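Local coordinates for protein LP04448p (Drosophila melanogaster, PDB 2QK2) that probably binds tubulin through its TOG domains, as XMAP215-family proteins do, and so acts at the growing plus ends of microtubules, at residues 149-152 with 153-157; 182-185 with 186-189; 201-204 with 205-209; 222-225 with 226-229. All coordinates share one frame; numbering follows the deposited sequence.

Contact 1 (149-152 with 153-157)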
ATOM      1  N   VAL A 149     -11.769   5.354   2.640  1.00 25.42           N
ATOM      2  CA  VAL A 149     -11.200   4.171   2.003  1.00 25.55           C
ATOM      3  C   VAL A 149     -11.127   4.385   0.493  1.00 25.86           C
ATOM      4  O   VAL A 149     -10.100   4.101  -0.123  1.00 26.51           O
ATOM      5  CB  VAL A 149     -12.037   2.907   2.307  1.00 25.58           C
ATOM      6  CG1 VAL A 149     -11.556   1.729   1.450  1.00 24.83           C
ATOM      7  CG2 VAL A 149     -11.928   2.563   3.795  1.00 24.82           C
ATOM      8  N   LYS A 150     -12.205   4.896  -0.098  1.00 25.64           N
ATOM      9  CA  LYS A 150     -12.227   5.143  -1.538  1.00 25.37           C
ATOM     10  C   LYS A 150     -11.087   6.067  -1.938  1.00 24.17           C
ATOM     11  O   LYS A 150     -10.372   5.809  -2.905  1.00 24.05           O
ATOM     12  CB  LYS A 150     -13.540   5.799  -1.978  1.00 28.16           C
ATOM     13  CG  LYS A 150     -14.796   4.956  -1.836  1.00 30.80           C
ATOM     14  CD  LYS A 150     -15.880   5.545  -2.730  1.00 35.90           C
ATOM     15  CE  LYS A 150     -17.247   4.960  -2.462  1.00 37.72           C
ATOM     16  NZ  LYS A 150     -17.813   5.564  -1.227  1.00 44.38           N
ATOM     17  N   SER A 151     -10.932   7.156  -1.194  1.00 22.78           N
ATOM     18  CA  SER A 151      -9.889   8.126  -1.488  1.00 22.82           C
ATOM     19  C   SER A 151      -8.488   7.531  -1.379  1.00 22.31           C
ATOM     20  O   SER A 151      -7.683   7.649  -2.303  1.00 23.12           O
ATOM     21  CB  SER A 151     -10.005   9.328  -0.546  1.00 20.86           C
ATOM     22  OG  SER A 151      -8.930  10.225  -0.758  1.00 22.53           O
ATOM     23  N   GLU A 152      -8.196   6.896  -0.245  1.00 22.73           N
ATOM     24  CA  GLU A 152      -6.872   6.309  -0.038  1.00 21.34           C
ATOM     25  C   GLU A 152      -6.600   5.175  -1.017  1.00 21.22           C
ATOM     26  O   GLU A 152      -5.451   4.924  -1.376  1.00 22.22           O
ATOM     27  CB  GLU A 152      -6.716   5.814   1.401  1.00 22.67           C
ATOM     28  CG  GLU A 152      -6.617   6.930   2.458  1.00 23.25           C
ATOM     29  CD  GLU A 152      -5.391   7.823   2.286  1.00 26.91           C
ATOM     30  OE1 GLU A 152      -4.303   7.304   1.937  1.00 27.33           O
ATOM     31  OE2 GLU A 152      -5.509   9.050   2.516  1.00 27.63           O
ATOM     32  N   THR A 153      -7.652   4.492  -1.459  1.00 19.68           N
ATOM     33  CA  THR A 153      -7.467   3.414  -2.419  1.00 20.95           C
ATOM     34  C   THR A 153      -7.041   4.044  -3.748  1.00 22.19           C
ATOM     35  O   THR A 153      -6.119   3.563  -4.403  1.00 21.35           O
ATOM     36  CB  THR A 153      -8.764   2.597  -2.631  1.00 22.14           C
ATOM     37  OG1 THR A 153      -9.146   1.972  -1.400  1.00 23.15           O
ATOM     38  CG2 THR A 153      -8.545   1.513  -3.680  1.00 21.53           C
ATOM     39  N   ALA A 154      -7.702   5.134  -4.132  1.00 20.29           N
ATOM     40  CA  ALA A 154      -7.365   5.815  -5.381  1.00 19.13           C
ATOM     41  C   ALA A 154      -5.955   6.383  -5.311  1.00 18.72           C
ATOM     42  O   ALA A 154      -5.217   6.340  -6.288  1.00 21.12           O
ATOM     43  CB  ALA A 154      -8.369   6.942  -5.667  1.00 19.75           C
ATOM     44  N   LEU A 155      -5.581   6.929  -4.158  1.00 19.21           N
ATOM     45  CA  LEU A 155      -4.244   7.492  -3.991  1.00 18.57           C
ATOM     46  C   LEU A 155      -3.202   6.371  -4.020  1.00 20.86           C
ATOM     47  O   LEU A 155      -2.081   6.556  -4.515  1.00 21.19           O
ATOM     48  CB  LEU A 155      -4.155   8.270  -2.679  1.00 18.70           C
ATOM     49  CG  LEU A 155      -4.977   9.572  -2.639  1.00 21.44           C
ATOM     50  CD1 LEU A 155      -4.895  10.186  -1.245  1.00 20.24           C
ATOM     51  CD2 LEU A 155      -4.449  10.553  -3.694  1.00 19.49           C
ATOM     52  N   PHE A 156      -3.571   5.212  -3.484  1.00 20.34           N
ATOM     53  CA  PHE A 156      -2.667   4.058  -3.495  1.00 21.39           C
ATOM     54  C   PHE A 156      -2.375   3.691  -4.955  1.00 19.41           C
ATOM     55  O   PHE A 156      -1.236   3.424  -5.327  1.00 21.49           O
ATOM     56  CB  PHE A 156      -3.311   2.867  -2.776  1.00 19.55           C
ATOM     57  CG  PHE A 156      -2.691   1.538  -3.130  1.00 20.46           C
ATOM     58  CD1 PHE A 156      -1.357   1.278  -2.838  1.00 19.56           C
ATOM     59  CD2 PHE A 156      -3.443   0.555  -3.766  1.00 21.75           C
ATOM     60  CE1 PHE A 156      -0.777   0.053  -3.173  1.00 22.36           C
ATOM     61  CE2 PHE A 156      -2.875  -0.675  -4.108  1.00 23.84           C
ATOM     62  CZ  PHE A 156      -1.540  -0.924  -3.809  1.00 22.01           C
ATOM     63  N   ILE A 157      -3.418   3.679  -5.778  1.00 21.50           N
ATOM     64  CA  ILE A 157      -3.273   3.368  -7.201  1.00 20.88           C
ATOM     65  C   ILE A 157      -2.350   4.383  -7.889  1.00 23.32           C
ATOM     66  O   ILE A 157      -1.497   4.014  -8.707  1.00 22.12           O
ATOM     67  CB  ILE A 157      -4.658   3.353  -7.890  1.00 21.42           C
ATOM     68  CG1 ILE A 157      -5.487   2.181  -7.341  1.00 17.57           C
ATOM     69  CG2 ILE A 157      -4.505   3.246  -9.400  1.00 19.35           C
ATOM     70  CD1 ILE A 157      -6.925   2.164  -7.822  1.00 18.96           C
TER
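Val149 and Thr153 meet across one turn near the N-terminal end of helix 147-161, one of the long helices of the HEAT-repeat TOG domain. The hydroxyl of Thr153 turns back on its own helix: OG1 donates to Val149 O at 2.7 Å, while Thr153 N gives the usual helical bond to the same oxygen at 2.8 Å. The two donors approach from opposite faces of the carbonyl plane, the hydroxyl standing 44° out of it. With OG1 anti to the carbonyl carbon (chi1 -62°), it is swung down beside its own N, within range of that oxygen; Thr153 OG1 also hydrogen-bonds Ser141 OG. Val149 CG1 leans on the hydroxyl, 3.7 Å from Thr153 OG1. Two residues further on, Leu155 lies over the backbone, its CG 3.3 Å from Ser151 O, the carbonyl that also takes the bond from Leu155 N at 2.9 Å. Leu155 CD1 passes 4.0 Å from Glu152 OE2, an oxygen held in a salt bridge with Arg119, and 4.1 Å from Ser151 OG, which is tied to Ser195 OG. The helix packs among three others: Ser151, Ala154 and Leu155 lean on helix 190-207, Glu152 and Phe156 on helix 112-126, and Val149, Phe156 and Ile157 on helix 131-141.

Contact 2 (182-185 with 186-189)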
ATOM      1  N   VAL A 182     -13.350   6.179 -12.695  1.00 25.47           N
ATOM      2  CA  VAL A 182     -14.247   7.206 -13.225  1.00 28.48           C
ATOM      3  C   VAL A 182     -15.490   7.227 -12.342  1.00 30.66           C
ATOM      4  O   VAL A 182     -16.089   8.279 -12.100  1.00 31.27           O
ATOM      5  CB  VAL A 182     -14.653   6.914 -14.684  1.00 29.15           C
ATOM      6  CG1 VAL A 182     -15.798   7.833 -15.110  1.00 28.35           C
ATOM      7  CG2 VAL A 182     -13.460   7.124 -15.594  1.00 28.32           C
ATOM      8  N   LYS A 183     -15.857   6.053 -11.841  1.00 30.46           N
ATOM      9  CA  LYS A 183     -17.016   5.932 -10.973  1.00 33.24           C
ATOM     10  C   LYS A 183     -16.799   6.743  -9.690  1.00 32.29           C
ATOM     11  O   LYS A 183     -17.660   7.520  -9.287  1.00 33.36           O
ATOM     12  CB  LYS A 183     -17.250   4.459 -10.645  1.00 36.81           C
ATOM     13  CG  LYS A 183     -18.658   4.124 -10.194  1.00 41.89           C
ATOM     14  CD  LYS A 183     -18.863   2.620 -10.226  1.00 46.00           C
ATOM     15  CE  LYS A 183     -18.593   2.077 -11.629  1.00 50.12           C
ATOM     16  NZ  LYS A 183     -18.443   0.593 -11.656  1.00 51.44           N
ATOM     17  N   THR A 184     -15.647   6.580  -9.050  1.00 30.37           N
ATOM     18  CA  THR A 184     -15.387   7.331  -7.829  1.00 29.57           C
ATOM     19  C   THR A 184     -15.115   8.799  -8.159  1.00 29.96           C
ATOM     20  O   THR A 184     -15.308   9.682  -7.320  1.00 30.47           O
ATOM     21  CB  THR A 184     -14.198   6.729  -7.017  1.00 29.52           C
ATOM     22  OG1 THR A 184     -13.042   6.602  -7.852  1.00 27.74           O
ATOM     23  CG2 THR A 184     -14.577   5.357  -6.468  1.00 27.78           C
ATOM     24  N   LEU A 185     -14.676   9.060  -9.387  1.00 29.54           N
ATOM     25  CA  LEU A 185     -14.407  10.431  -9.817  1.00 30.89           C
ATOM     26  C   LEU A 185     -15.715  11.219  -9.811  1.00 33.10           C
ATOM     27  O   LEU A 185     -15.733  12.420  -9.532  1.00 32.79           O
ATOM     28  CB  LEU A 185     -13.820  10.445 -11.232  1.00 29.22           C
ATOM     29  CG  LEU A 185     -13.620  11.816 -11.889  1.00 28.84           C
ATOM     30  CD1 LEU A 185     -12.508  12.587 -11.179  1.00 26.83           C
ATOM     31  CD2 LEU A 185     -13.279  11.624 -13.362  1.00 27.67           C
ATOM     32  N   ASN A 186     -16.808  10.530 -10.120  1.00 35.41           N
ATOM     33  CA  ASN A 186     -18.118  11.160 -10.159  1.00 39.82           C
ATOM     34  C   ASN A 186     -18.843  11.094  -8.821  1.00 41.91           C
ATOM     35  O   ASN A 186     -20.024  11.419  -8.734  1.00 44.01           O
ATOM     36  CB  ASN A 186     -18.976  10.527 -11.256  1.00 38.97           C
ATOM     37  CG  ASN A 186     -18.378  10.714 -12.640  1.00 40.39           C
ATOM     38  OD1 ASN A 186     -17.869  11.785 -12.968  1.00 42.82           O
ATOM     39  ND2 ASN A 186     -18.448   9.678 -13.461  1.00 40.72           N
ATOM     40  N   GLU A 187     -18.136  10.670  -7.778  1.00 43.48           N
ATOM     41  CA  GLU A 187     -18.718  10.591  -6.443  1.00 44.42           C
ATOM     42  C   GLU A 187     -18.918  12.027  -5.958  1.00 44.12           C
ATOM     43  O   GLU A 187     -18.222  12.942  -6.400  1.00 43.65           O
ATOM     44  CB  GLU A 187     -17.764   9.864  -5.487  1.00 47.47           C
ATOM     45  CG  GLU A 187     -18.417   8.779  -4.641  1.00 51.73           C
ATOM     46  CD  GLU A 187     -18.782   7.551  -5.456  1.00 53.70           C
ATOM     47  OE1 GLU A 187     -19.506   7.697  -6.464  1.00 55.72           O
ATOM     48  OE2 GLU A 187     -18.344   6.440  -5.091  1.00 54.48           O
ATOM     49  N   PRO A 188     -19.867  12.243  -5.039  1.00 44.30           N
ATOM     50  CA  PRO A 188     -20.121  13.594  -4.524  1.00 44.15           C
ATOM     51  C   PRO A 188     -19.011  14.118  -3.621  1.00 43.93           C
ATOM     52  O   PRO A 188     -18.831  15.327  -3.489  1.00 45.70           O
ATOM     53  CB  PRO A 188     -21.435  13.435  -3.763  1.00 44.06           C
ATOM     54  CG  PRO A 188     -22.086  12.254  -4.434  1.00 45.03           C
ATOM     55  CD  PRO A 188     -20.929  11.318  -4.611  1.00 44.21           C
ATOM     56  N   ASP A 189     -18.268  13.209  -2.998  1.00 42.58           N
ATOM     57  CA  ASP A 189     -17.195  13.600  -2.089  1.00 41.32           C
ATOM     58  C   ASP A 189     -16.005  14.240  -2.812  1.00 40.41           C
ATOM     59  O   ASP A 189     -15.386  13.627  -3.680  1.00 40.46           O
ATOM     60  CB  ASP A 189     -16.736  12.385  -1.283  1.00 41.64           C
ATOM     61  CG  ASP A 189     -15.742  12.749  -0.207  1.00 42.29           C
ATOM     62  OD1 ASP A 189     -14.585  13.082  -0.549  1.00 42.89           O
ATOM     63  OD2 ASP A 189     -16.125  12.711   0.980  1.00 42.64           O
TER
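Three backbone hydrogen bonds between Val182-Thr184 and Asn186-Glu187 close the last turn of helix 171-185. Asn186 N donates to Val182 O at 3.1 Å and, weakly, to Lys183 O at 3.2 Å, so this one N-H is shared as the helix runs out. Glu187 N then reaches back only three residues, to Thr184 O at 3.0 Å, and comes in from above that carbonyl plane, 74° out of it, a sign that the turn has tightened. Among the van der Waals contacts, the Asn186 amide lies alongside Val182, the two side chains pointing the same way. ND2 of Asn186 is 3.6 Å from Val182 CG1 and 3.1 Å from Val182 O, but the angle to that oxygen is too poor for a bond. Glu187 curls back over the turn: its CB sits 3.1 Å from Thr184 O, and a bend at chi2 (72°) folds the carboxylate across Thr184, bringing OE2 to 4.2 Å from Thr184 CG2. Polar groups tie the turn to what follows. Thr184 OG1 bonds Leu181 O within its own helix and Ser196 OG of the next, while Asp189 OD1 caps Val192 N. The turn thus joins helix 171-185 to helix 190-207, with Asp189 as N-cap, as one of the short interhelical links of this HEAT-repeat domain.

Contact 3 (201-204 with 205-209)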
ATOM      1  N   GLY A 201      -4.920  10.709 -13.798  1.00 22.04           N
ATOM      2  CA  GLY A 201      -3.882  11.486 -14.452  1.00 23.42           C
ATOM      3  C   GLY A 201      -2.571  10.724 -14.495  1.00 25.99           C
ATOM      4  O   GLY A 201      -1.835  10.771 -15.487  1.00 25.44           O
ATOM      5  N   THR A 202      -2.269  10.011 -13.415  1.00 25.90           N
ATOM      6  CA  THR A 202      -1.033   9.244 -13.358  1.00 24.76           C
ATOM      7  C   THR A 202      -1.126   8.107 -14.368  1.00 24.56           C
ATOM      8  O   THR A 202      -0.147   7.776 -15.038  1.00 25.69           O
ATOM      9  CB  THR A 202      -0.797   8.683 -11.937  1.00 24.72           C
ATOM     10  OG1 THR A 202      -0.847   9.761 -10.992  1.00 22.40           O
ATOM     11  CG2 THR A 202       0.569   8.011 -11.846  1.00 23.73           C
ATOM     12  N   LEU A 203      -2.314   7.519 -14.487  1.00 23.69           N
ATOM     13  CA  LEU A 203      -2.526   6.432 -15.429  1.00 24.52           C
ATOM     14  C   LEU A 203      -2.250   6.888 -16.860  1.00 26.19           C
ATOM     15  O   LEU A 203      -1.674   6.140 -17.650  1.00 26.38           O
ATOM     16  CB  LEU A 203      -3.959   5.908 -15.331  1.00 24.29           C
ATOM     17  CG  LEU A 203      -4.296   4.749 -16.274  1.00 27.64           C
ATOM     18  CD1 LEU A 203      -3.417   3.543 -15.938  1.00 28.00           C
ATOM     19  CD2 LEU A 203      -5.769   4.386 -16.140  1.00 29.91           C
ATOM     20  N   ILE A 204      -2.668   8.107 -17.196  1.00 25.88           N
ATOM     21  CA  ILE A 204      -2.445   8.645 -18.538  1.00 27.56           C
ATOM     22  C   ILE A 204      -0.952   8.910 -18.731  1.00 28.44           C
ATOM     23  O   ILE A 204      -0.389   8.640 -19.800  1.00 27.25           O
ATOM     24  CB  ILE A 204      -3.220   9.973 -18.764  1.00 28.64           C
ATOM     25  CG1 ILE A 204      -4.729   9.740 -18.629  1.00 27.96           C
ATOM     26  CG2 ILE A 204      -2.908  10.521 -20.149  1.00 30.98           C
ATOM     27  CD1 ILE A 204      -5.556  11.003 -18.822  1.00 29.24           C
ATOM     28  N   LYS A 205      -0.318   9.442 -17.690  1.00 28.75           N
ATOM     29  CA  LYS A 205       1.113   9.719 -17.715  1.00 31.10           C
ATOM     30  C   LYS A 205       1.887   8.445 -18.060  1.00 31.55           C
ATOM     31  O   LYS A 205       2.835   8.475 -18.839  1.00 34.11           O
ATOM     32  CB  LYS A 205       1.579  10.223 -16.348  1.00 32.33           C
ATOM     33  CG  LYS A 205       2.307  11.552 -16.384  1.00 38.00           C
ATOM     34  CD  LYS A 205       3.607  11.470 -17.162  1.00 39.73           C
ATOM     35  CE  LYS A 205       4.092  12.865 -17.557  1.00 40.67           C
ATOM     36  NZ  LYS A 205       4.046  13.854 -16.433  1.00 39.61           N
ATOM     37  N   LEU A 206       1.467   7.323 -17.486  1.00 29.67           N
ATOM     38  CA  LEU A 206       2.141   6.049 -17.719  1.00 29.82           C
ATOM     39  C   LEU A 206       1.776   5.328 -19.015  1.00 30.33           C
ATOM     40  O   LEU A 206       2.655   4.821 -19.712  1.00 31.29           O
ATOM     41  CB  LEU A 206       1.875   5.092 -16.551  1.00 28.20           C
ATOM     42  CG  LEU A 206       2.499   3.690 -16.653  1.00 29.33           C
ATOM     43  CD1 LEU A 206       3.999   3.787 -16.412  1.00 29.48           C
ATOM     44  CD2 LEU A 206       1.865   2.756 -15.632  1.00 28.05           C
HETATM   45  N   MSE A 207       0.487   5.266 -19.335  1.00 29.08           N
HETATM   46  CA  MSE A 207       0.047   4.543 -20.518  1.00 30.14           C
HETATM   47  C   MSE A 207      -0.086   5.366 -21.794  1.00 32.27           C
HETATM   48  O   MSE A 207      -0.167   4.797 -22.884  1.00 31.77           O
HETATM   49  CB  MSE A 207      -1.285   3.837 -20.231  1.00 29.54           C
HETATM   50  CG  MSE A 207      -1.266   2.914 -19.014  1.00 32.09           C
HETATM   51 SE   MSE A 207       0.095   1.523 -19.107  1.00 33.33          SE
HETATM   52  CE  MSE A 207      -0.769   0.330 -20.358  1.00 33.61           C
ATOM     53  N   GLY A 208      -0.115   6.690 -21.666  1.00 32.94           N
ATOM     54  CA  GLY A 208      -0.244   7.535 -22.843  1.00 34.24           C
ATOM     55  C   GLY A 208      -1.672   7.978 -23.120  1.00 34.06           C
ATOM     56  O   GLY A 208      -2.624   7.230 -22.891  1.00 32.24           O
ATOM     57  N   ASP A 209      -1.817   9.199 -23.625  1.00 35.92           N
ATOM     58  CA  ASP A 209      -3.125   9.774 -23.934  1.00 37.05           C
ATOM     59  C   ASP A 209      -3.967   8.931 -24.889  1.00 37.07           C
ATOM     60  O   ASP A 209      -5.150   8.689 -24.641  1.00 35.04           O
ATOM     61  CB  ASP A 209      -2.949  11.171 -24.533  1.00 41.47           C
ATOM     62  CG  ASP A 209      -3.601  12.254 -23.693  1.00 47.53           C
ATOM     63  OD1 ASP A 209      -4.843  12.219 -23.534  1.00 49.34           O
ATOM     64  OD2 ASP A 209      -2.871  13.141 -23.191  1.00 50.57           O
TER
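Met207, a selenomethionine, packs back on Leu203 one turn earlier at the end of helix 190-207. Its CB rests 3.5 Å from Leu203 O, the carbonyl that also receives the bond from Met207 N at 2.9 Å. The next atom, CG, stays equally near that oxygen and touches the leucine itself, 3.8 Å from Leu203 CD1; the two side chains run across one another. Leu203 can offer CD1 there because its CG is anti to its own N (chi1 180°). Past CG the methionine bends at chi2 and again at chi3, carrying SE and CE away from the helix, and the residue touches a crystal neighbour. Leu203 itself faces the domain interior, against Leu174 and Thr178 of helix 171-185 and Leu161 of helix 147-161, as expected of a helix layered into a HEAT-repeat stack. Here the helix stops. Gly208 N still gives a helical bond to Ile204 O at 2.7 Å, but Gly208 itself turns to a positive phi of 97°, where a CB would jam against Met207 O, and its position is also the N-cap of the short helix 209-212. The chain thus swings over Ile204, whose CG2 lies 3.9 Å from Asp209 CA and 4.0 Å from Asp209 CG. The Asp209 carboxylate pairs with Lys228, and Ile204 is covered by Ile227 and Gln231 of the same helix 221-233. Lys205 leads off another way, its NZ hydrogen-bonded to the carbonyl oxygens of Gln231 and Ala234.

Contact 4 (222-225 with 226-229)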
ATOM      1  N   LEU A 222     -14.845  19.729 -16.734  1.00 30.18           N
ATOM      2  CA  LEU A 222     -14.238  20.161 -15.473  1.00 32.51           C
ATOM      3  C   LEU A 222     -13.354  19.063 -14.895  1.00 32.41           C
ATOM      4  O   LEU A 222     -12.222  19.312 -14.481  1.00 30.99           O
ATOM      5  CB  LEU A 222     -15.306  20.511 -14.436  1.00 35.75           C
ATOM      6  CG  LEU A 222     -15.896  21.918 -14.425  1.00 39.92           C
ATOM      7  CD1 LEU A 222     -17.045  21.969 -13.430  1.00 40.68           C
ATOM      8  CD2 LEU A 222     -14.814  22.924 -14.050  1.00 41.64           C
ATOM      9  N   LYS A 223     -13.888  17.848 -14.858  1.00 31.12           N
ATOM     10  CA  LYS A 223     -13.149  16.711 -14.331  1.00 30.75           C
ATOM     11  C   LYS A 223     -11.916  16.415 -15.186  1.00 31.18           C
ATOM     12  O   LYS A 223     -10.844  16.134 -14.650  1.00 32.29           O
ATOM     13  CB  LYS A 223     -14.069  15.495 -14.252  1.00 29.93           C
ATOM     14  CG  LYS A 223     -15.155  15.637 -13.195  1.00 29.66           C
ATOM     15  CD  LYS A 223     -16.131  14.474 -13.250  1.00 34.36           C
ATOM     16  CE  LYS A 223     -17.075  14.489 -12.059  1.00 36.17           C
ATOM     17  NZ  LYS A 223     -17.725  15.804 -11.910  1.00 37.30           N
HETATM   18  N   MSE A 224     -12.059  16.485 -16.509  1.00 29.49           N
HETATM   19  CA  MSE A 224     -10.928  16.246 -17.400  1.00 30.00           C
HETATM   20  C   MSE A 224      -9.796  17.218 -17.085  1.00 29.76           C
HETATM   21  O   MSE A 224      -8.624  16.865 -17.185  1.00 29.76           O
HETATM   22  CB  MSE A 224     -11.337  16.410 -18.868  1.00 30.72           C
HETATM   23  CG  MSE A 224     -11.870  15.148 -19.524  1.00 37.61           C
HETATM   24 SE   MSE A 224     -10.618  13.639 -19.458  1.00 42.37          SE
HETATM   25  CE  MSE A 224      -9.016  14.531 -19.932  1.00 32.65           C
ATOM     26  N   ALA A 225     -10.151  18.446 -16.716  1.00 28.85           N
ATOM     27  CA  ALA A 225      -9.154  19.459 -16.385  1.00 29.59           C
ATOM     28  C   ALA A 225      -8.371  19.049 -15.138  1.00 29.55           C
ATOM     29  O   ALA A 225      -7.146  19.203 -15.086  1.00 29.00           O
ATOM     30  CB  ALA A 225      -9.829  20.807 -16.162  1.00 30.60           C
ATOM     31  N   LYS A 226      -9.081  18.542 -14.130  1.00 28.55           N
ATOM     32  CA  LYS A 226      -8.436  18.097 -12.895  1.00 30.46           C
ATOM     33  C   LYS A 226      -7.469  16.969 -13.229  1.00 29.68           C
ATOM     34  O   LYS A 226      -6.329  16.952 -12.769  1.00 28.63           O
ATOM     35  CB  LYS A 226      -9.463  17.564 -11.898  1.00 32.64           C
ATOM     36  CG  LYS A 226     -10.454  18.580 -11.403  1.00 39.48           C
ATOM     37  CD  LYS A 226     -11.277  18.009 -10.252  1.00 45.18           C
ATOM     38  CE  LYS A 226     -12.370  18.975  -9.815  1.00 48.23           C
ATOM     39  NZ  LYS A 226     -13.441  19.116 -10.845  1.00 52.00           N
ATOM     40  N   ILE A 227      -7.946  16.026 -14.036  1.00 28.39           N
ATOM     41  CA  ILE A 227      -7.143  14.887 -14.447  1.00 27.46           C
ATOM     42  C   ILE A 227      -5.878  15.340 -15.177  1.00 28.62           C
ATOM     43  O   ILE A 227      -4.780  14.864 -14.879  1.00 26.72           O
ATOM     44  CB  ILE A 227      -7.963  13.948 -15.358  1.00 25.60           C
ATOM     45  CG1 ILE A 227      -9.111  13.328 -14.548  1.00 24.31           C
ATOM     46  CG2 ILE A 227      -7.063  12.863 -15.962  1.00 25.64           C
ATOM     47  CD1 ILE A 227     -10.083  12.514 -15.383  1.00 24.22           C
ATOM     48  N   LYS A 228      -6.025  16.261 -16.129  1.00 28.48           N
ATOM     49  CA  LYS A 228      -4.858  16.743 -16.869  1.00 30.26           C
ATOM     50  C   LYS A 228      -3.873  17.477 -15.967  1.00 29.81           C
ATOM     51  O   LYS A 228      -2.665  17.386 -16.168  1.00 31.16           O
ATOM     52  CB  LYS A 228      -5.283  17.637 -18.040  1.00 31.73           C
ATOM     53  CG  LYS A 228      -5.241  16.919 -19.392  1.00 37.03           C
ATOM     54  CD  LYS A 228      -5.982  15.578 -19.343  1.00 39.55           C
ATOM     55  CE  LYS A 228      -5.945  14.834 -20.682  1.00 41.67           C
ATOM     56  NZ  LYS A 228      -4.567  14.504 -21.157  1.00 41.19           N
ATOM     57  N   GLU A 229      -4.378  18.205 -14.978  1.00 31.12           N
ATOM     58  CA  GLU A 229      -3.489  18.901 -14.055  1.00 34.54           C
ATOM     59  C   GLU A 229      -2.629  17.851 -13.360  1.00 34.64           C
ATOM     60  O   GLU A 229      -1.399  17.952 -13.323  1.00 34.55           O
ATOM     61  CB  GLU A 229      -4.285  19.659 -12.999  1.00 37.34           C
ATOM     62  CG  GLU A 229      -4.722  21.039 -13.411  1.00 46.03           C
ATOM     63  CD  GLU A 229      -5.346  21.799 -12.261  1.00 49.70           C
ATOM     64  OE1 GLU A 229      -6.491  21.472 -11.874  1.00 51.83           O
ATOM     65  OE2 GLU A 229      -4.680  22.716 -11.735  1.00 53.61           O
TER
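Met224 and Lys228, one turn apart on helix 221-233, are joined first through the backbone: Lys228 N bonds Met224 O at 2.9 Å. The same ladder takes Ile227 N to Lys223 O at 3.0 Å and Glu229 N to Ala225 O at 2.9 Å, with a longer rung of 3.3 Å from Lys226 N to Leu222 O. Apolar contacts lie over it. Selenomethionine Met224 bends at chi2 and chi3, so its end runs beside the Lys228 chain; CE of Met224 is placed 3.3 Å from Lys228 CD, closer than carbons normally come, and the exact position of that methyl is doubtful. Met224 SE is 4.3 Å from CD1, the tip of the buried Ile227. The charged ends go to different partners: Lys223 NZ to Asp220, Lys228 NZ to Gln231 OE1 and Asp209. Lys223 NZ and Lys226 NZ stand 5.5 Å apart, a like-charge proximity that Asp220 probably offsets in part. This is an amphipathic surface helix: Ile227 anchors it on Leu185, Ala197 and Ile204, while lysine chains lend their methylenes to packing, and Lys223 and Lys228 keep their ammonium groups for acidic and amide partners.

Overall arrangement
All four contacts lie toward the C-terminal end of the TOG domain, in series along the chain. Contact 1, the most central, adjoins contact 2, with centres 12 Å apart and Lys150 CE 3.2 Å from Glu187 OE2; the ion pair between these two residues is long and weak. Contact 4 touches both contact 2 and contact 3, but not contact 1, and its centre is about 13 Å from those of contacts 2 and 3. Ile227 CD1 meets Leu185 CD2 at 3.9 Å in one direction, and Lys228 NZ makes a 3.0 Å salt bridge to Asp209 OD2 in the other. Contacts 1 and 3 do not touch, their centres about 17 Å apart. Tubulin, the presumed ligand, is absent from the model.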